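Local coordinates for protein gamma-glutamyl phosphate reductase (Thermotoga maritima, PDB 1O20) that probably catalyses the NADPH-dependent reduction of gamma-glutamyl phosphate to glutamate gamma-semialdehyde, the second step from glutamate towards proline, at residues L208-R214 and V229-T234; F390-G395 and P406-L412. All blocks are in the same frame, centred on the assembly; numbering follows the deposited sequence.

Contact 1: residues L208-R214 and V229-T234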
# COMPACT_ATOMS: atom_id res chain seq x y z
N LEU A 208 19.91 -1.84 -6.47
CA LEU A 208 18.53 -2.01 -6.09
C LEU A 208 17.70 -2.59 -7.22
O LEU A 208 17.84 -2.19 -8.35
CB LEU A 208 17.95 -0.66 -5.67
CG LEU A 208 18.72 0.07 -4.55
CD1 LEU A 208 18.04 1.42 -4.23
CD2 LEU A 208 18.76 -0.82 -3.32
N SER A 209 16.83 -3.55 -6.89
CA SER A 209 15.94 -4.15 -7.86
C SER A 209 14.56 -3.48 -7.89
O SER A 209 13.78 -3.71 -8.81
CB SER A 209 15.80 -5.65 -7.56
OG SER A 209 17.05 -6.31 -7.83
N LEU A 210 14.24 -2.71 -6.86
CA LEU A 210 12.92 -2.15 -6.67
C LEU A 210 13.01 -1.00 -5.70
O LEU A 210 13.74 -1.08 -4.73
CB LEU A 210 11.98 -3.18 -6.06
CG LEU A 210 10.56 -2.76 -5.71
CD1 LEU A 210 9.85 -2.28 -6.96
CD2 LEU A 210 9.79 -3.92 -5.12
N VAL A 211 12.28 0.07 -5.94
CA VAL A 211 12.03 1.08 -4.91
C VAL A 211 10.54 1.27 -4.72
O VAL A 211 9.75 1.13 -5.68
CB VAL A 211 12.71 2.45 -5.16
CG1 VAL A 211 14.20 2.32 -5.19
CG2 VAL A 211 12.24 3.08 -6.45
N ILE A 212 10.18 1.54 -3.47
CA ILE A 212 8.81 1.74 -3.07
C ILE A 212 8.75 2.97 -2.18
O ILE A 212 9.13 2.92 -1.02
CB ILE A 212 8.23 0.56 -2.28
CG1 ILE A 212 8.43 -0.78 -3.05
CG2 ILE A 212 6.78 0.82 -2.02
CD1 ILE A 212 8.01 -2.01 -2.24
N PRO A 213 8.28 4.07 -2.74
CA PRO A 213 8.04 5.28 -1.95
C PRO A 213 6.76 5.18 -1.13
O PRO A 213 5.80 4.64 -1.63
CB PRO A 213 7.89 6.37 -3.01
CG PRO A 213 7.45 5.68 -4.25
CD PRO A 213 7.97 4.26 -4.16
N ARG A 214 6.78 5.66 0.10
CA ARG A 214 5.59 5.68 0.95
C ARG A 214 5.51 7.07 1.59
O ARG A 214 6.52 7.70 1.75
CB ARG A 214 5.71 4.61 2.04
CG ARG A 214 5.59 3.14 1.48
CD ARG A 214 4.23 2.85 0.84
NE ARG A 214 3.19 2.74 1.86
CZ ARG A 214 1.87 2.87 1.63
NH1 ARG A 214 1.39 3.13 0.41
NH2 ARG A 214 1.00 2.75 2.64
N VAL A 229 15.34 2.71 -11.38
CA VAL A 229 15.08 1.43 -10.74
C VAL A 229 13.58 1.20 -10.83
O VAL A 229 12.84 2.16 -10.68
CB VAL A 229 15.52 1.47 -9.25
CG1 VAL A 229 15.10 0.22 -8.51
CG2 VAL A 229 17.04 1.68 -9.14
N PRO A 230 13.13 -0.02 -11.09
CA PRO A 230 11.68 -0.31 -11.09
C PRO A 230 10.95 0.22 -9.82
O PRO A 230 11.51 0.13 -8.70
CB PRO A 230 11.62 -1.83 -11.15
CG PRO A 230 12.94 -2.26 -11.84
CD PRO A 230 13.93 -1.19 -11.47
N VAL A 231 9.74 0.72 -9.98
CA VAL A 231 8.98 1.29 -8.89
C VAL A 231 7.67 0.58 -8.75
O VAL A 231 7.09 0.21 -9.77
CB VAL A 231 8.68 2.78 -9.14
CG1 VAL A 231 7.88 3.39 -7.98
CG2 VAL A 231 9.94 3.52 -9.29
N LEU A 232 7.22 0.38 -7.51
CA LEU A 232 5.81 0.09 -7.24
C LEU A 232 5.19 1.35 -6.65
O LEU A 232 5.54 1.77 -5.55
CB LEU A 232 5.62 -1.11 -6.30
CG LEU A 232 5.84 -2.47 -6.93
CD1 LEU A 232 5.78 -3.53 -5.86
CD2 LEU A 232 4.80 -2.73 -8.01
N GLU A 233 4.31 1.95 -7.42
CA GLU A 233 3.62 3.19 -7.09
C GLU A 233 2.28 2.94 -6.35
O GLU A 233 1.30 2.42 -6.94
CB GLU A 233 3.36 3.95 -8.38
CG GLU A 233 2.63 5.26 -8.21
CD GLU A 233 2.64 6.08 -9.48
OE1 GLU A 233 2.79 5.51 -10.61
OE2 GLU A 233 2.54 7.31 -9.36
N THR A 234 2.24 3.33 -5.07
CA THR A 234 1.00 3.28 -4.30
C THR A 234 0.27 4.58 -4.48
O THR A 234 0.52 5.54 -3.72
CB THR A 234 1.31 3.02 -2.80
OG1 THR A 234 2.09 4.11 -2.25
CG2 THR A 234 2.17 1.76 -2.63
O HOH W 1 4.78 3.85 -4.05

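Contact 2: residues F390-G395 and P406-L412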
# COMPACT_ATOMS: atom_id res chain seq x y z
N PHE A 390 -3.89 -11.36 2.67
CA PHE A 390 -2.42 -11.34 2.49
C PHE A 390 -1.67 -11.34 3.83
O PHE A 390 -0.47 -11.51 3.85
CB PHE A 390 -1.97 -10.08 1.77
CG PHE A 390 -2.28 -10.03 0.30
CD1 PHE A 390 -3.57 -10.05 -0.18
CD2 PHE A 390 -1.24 -9.84 -0.62
CE1 PHE A 390 -3.84 -9.96 -1.56
CE2 PHE A 390 -1.52 -9.76 -1.97
CZ PHE A 390 -2.84 -9.83 -2.42
N GLY A 391 -2.34 -11.01 4.93
CA GLY A 391 -1.68 -10.97 6.22
C GLY A 391 -1.05 -9.62 6.48
O GLY A 391 -1.34 -8.96 7.48
N ALA A 392 -0.19 -9.18 5.58
CA ALA A 392 0.47 -7.90 5.71
C ALA A 392 0.83 -7.38 4.33
O ALA A 392 1.15 -8.18 3.42
CB ALA A 392 1.69 -8.10 6.49
N GLU A 393 0.88 -6.06 4.20
CA GLU A 393 1.21 -5.39 2.95
C GLU A 393 2.18 -4.23 3.19
O GLU A 393 2.27 -3.69 4.30
CB GLU A 393 -0.05 -4.81 2.31
CG GLU A 393 -0.60 -3.61 3.09
CD GLU A 393 -1.66 -2.81 2.38
OE1 GLU A 393 -1.68 -1.55 2.57
OE2 GLU A 393 -2.49 -3.43 1.68
N ILE A 394 2.82 -3.80 2.12
CA ILE A 394 3.57 -2.55 2.11
C ILE A 394 2.71 -1.40 1.70
O ILE A 394 2.92 -0.29 2.18
CB ILE A 394 4.73 -2.62 1.20
CG1 ILE A 394 5.71 -3.68 1.73
CG2 ILE A 394 5.34 -1.18 1.04
CD1 ILE A 394 7.05 -3.62 1.20
N GLY A 395 1.75 -1.65 0.81
CA GLY A 395 0.77 -0.65 0.42
C GLY A 395 0.02 -1.13 -0.81
O GLY A 395 0.22 -2.25 -1.24
N PRO A 406 -2.79 -4.78 -3.05
CA PRO A 406 -1.86 -4.95 -1.93
C PRO A 406 -0.55 -5.66 -2.36
O PRO A 406 -0.56 -6.70 -3.01
CB PRO A 406 -2.65 -5.80 -0.95
CG PRO A 406 -4.08 -5.64 -1.33
CD PRO A 406 -4.10 -5.40 -2.81
N VAL A 407 0.56 -5.07 -1.94
CA VAL A 407 1.91 -5.53 -2.21
C VAL A 407 2.32 -6.30 -0.97
O VAL A 407 2.65 -5.70 0.07
CB VAL A 407 2.84 -4.36 -2.41
CG1 VAL A 407 4.28 -4.87 -2.69
CG2 VAL A 407 2.37 -3.47 -3.56
N GLY A 408 2.15 -7.61 -1.01
CA GLY A 408 2.61 -8.47 0.08
C GLY A 408 3.76 -9.36 -0.35
O GLY A 408 4.48 -9.07 -1.29
N LEU A 409 3.92 -10.48 0.33
CA LEU A 409 5.12 -11.27 0.17
C LEU A 409 5.31 -11.75 -1.28
O LEU A 409 6.41 -11.64 -1.83
CB LEU A 409 5.07 -12.48 1.08
CG LEU A 409 5.27 -12.30 2.55
CD1 LEU A 409 5.15 -13.68 3.19
CD2 LEU A 409 6.59 -11.69 2.86
N ARG A 410 4.25 -12.29 -1.88
CA ARG A 410 4.37 -12.81 -3.26
C ARG A 410 4.72 -11.73 -4.26
O ARG A 410 5.43 -11.98 -5.27
CB ARG A 410 3.07 -13.48 -3.72
CG ARG A 410 3.18 -14.21 -5.08
CD ARG A 410 1.95 -15.06 -5.36
NE ARG A 410 1.81 -16.10 -4.34
CZ ARG A 410 0.72 -16.83 -4.14
NH1 ARG A 410 -0.34 -16.69 -4.93
NH2 ARG A 410 0.70 -17.75 -3.17
N GLU A 411 4.24 -10.51 -4.00
CA GLU A 411 4.46 -9.39 -4.93
C GLU A 411 5.91 -8.91 -4.86
O GLU A 411 6.36 -8.18 -5.74
CB GLU A 411 3.47 -8.24 -4.63
CG GLU A 411 2.01 -8.57 -4.95
CD GLU A 411 1.42 -9.71 -4.12
OE1 GLU A 411 1.66 -9.74 -2.89
OE2 GLU A 411 0.73 -10.60 -4.70
N LEU A 412 6.64 -9.32 -3.83
CA LEU A 412 8.06 -9.00 -3.68
C LEU A 412 8.93 -10.17 -4.24
O LEU A 412 10.08 -10.37 -3.80
CB LEU A 412 8.39 -8.76 -2.21
CG LEU A 412 7.66 -7.56 -1.57
CD1 LEU A 412 8.13 -7.32 -0.14
CD2 LEU A 412 7.80 -6.30 -2.43
O HOH W 2 1.91 -10.92 2.36

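Contact 1: residues L208-R214 and V229-T234
Val229 is the chief bump here: its CA-to-CB bond points at 208-214, and CG1 sits in a hollow between Leu208 CB (4.1 Å), the backbone N of Leu210 (3.5 Å) and Val211 CG1 (4.0 Å). Valine, short and branched at CB, brings a methyl close to the backbone. Next along, Val211 CG2 meets Val231 CG2 at 3.7 Å, and Val231 CG1 lies 3.9 Å from Pro213 CD; Val223 of helix 217-226 packs on Val211 and Pro213. Leu210 points away at CB, yet its t,p rotamer brings CD1 back to 4.0 Å from Leu232 CG.

In this aldehyde dehydrogenase-like fold, edge strand 210-213 of the four-stranded parallel sheet leads through helix 217-226 into a loop running parallel beside it, like a beta-alpha-beta crossover whose second limb is a loop. A single bridge, Val211 with Val231, joins them: Val211 N donates to Pro230 O (2.9 Å) and Leu232 N to Val211 O (3.2 Å). Pro213 has no N-H to continue the pairing; water 1 fills the gap, donating to Pro213 O and Leu232 O (2.7 Å each). Backbone hydrogen bonds and aliphatic packing thus close the seam where the backbones are near, while water bridges polar groups where they part.

Contact 2: residues F390-G395 and P406-L412
Two largely irregular segments, the second starting at the end of strand 405-406, approach in antiparallel fashion: Ile394 N donates to Val407 O (2.8 Å) and Val407 N to Gly395 O (2.9 Å). Glu393 and Gly408 come closest, CA to CA 4.4 Å. Glycine is needed at 408, since a CB would press against Phe390 CD2 and Ala392 O; at Gly391 the backbone angles (87/-56) call for glycine by themselves. Farther on, the chain forms a short 3-10 segment that includes Arg410 and Glu411, and water 2 joins this turn to the other loop, accepting from Leu409 N (2.9 Å) and donating to Phe390 O (2.9 Å) and Ala392 O (3.0 Å).

Phe390 lays its flat ring over Pro406, whose CB stands 4.1 Å from the ring centroid, almost on the normal: a CH-pi contact that the rigid proline suits well. At the ring edge Glu411 OE1 lies 3.3 Å from Phe390 CE2, and the same oxygen accepts from Gly408 N (2.9 Å), linking the start and end of the turn. Ile394 CD1 meets Leu412 CD1 (4.1 Å), and Ile394 also packs on Leu146 of helix 138-149. The carboxylate of Glu393 turns to Gly385 N. In this antiparallel loop crossing of an aldehyde dehydrogenase-like fold, backbone amides and one water therefore carry most of the polar bonding, leaving the side chains of Phe390, Pro406, Ile394, Val407 and Leu412 to pack by shape.

How the contacts relate
Contact 1 closes before contact 2 opens along the chain, and their centres lie about 13 Å apart. The first borders the edge of the four-stranded parallel sheet, on strand 210-213; the second joins the loop after strand 373-376, an outermost strand of the seven-stranded sheet, to the loop before strand 413-420. They touch directly: Ile212 CD1 packs on Ile394 CD1 at 3.9 Å and Leu232 CD1 on Val407 CG1 at 3.8 Å, while Arg214 NE comes within 3.1 Å of Ile394 O. Segments distant in sequence thus share an aliphatic interface, so that the late loops of this aldehyde dehydrogenase-like fold lie against the edge of its earlier sheet.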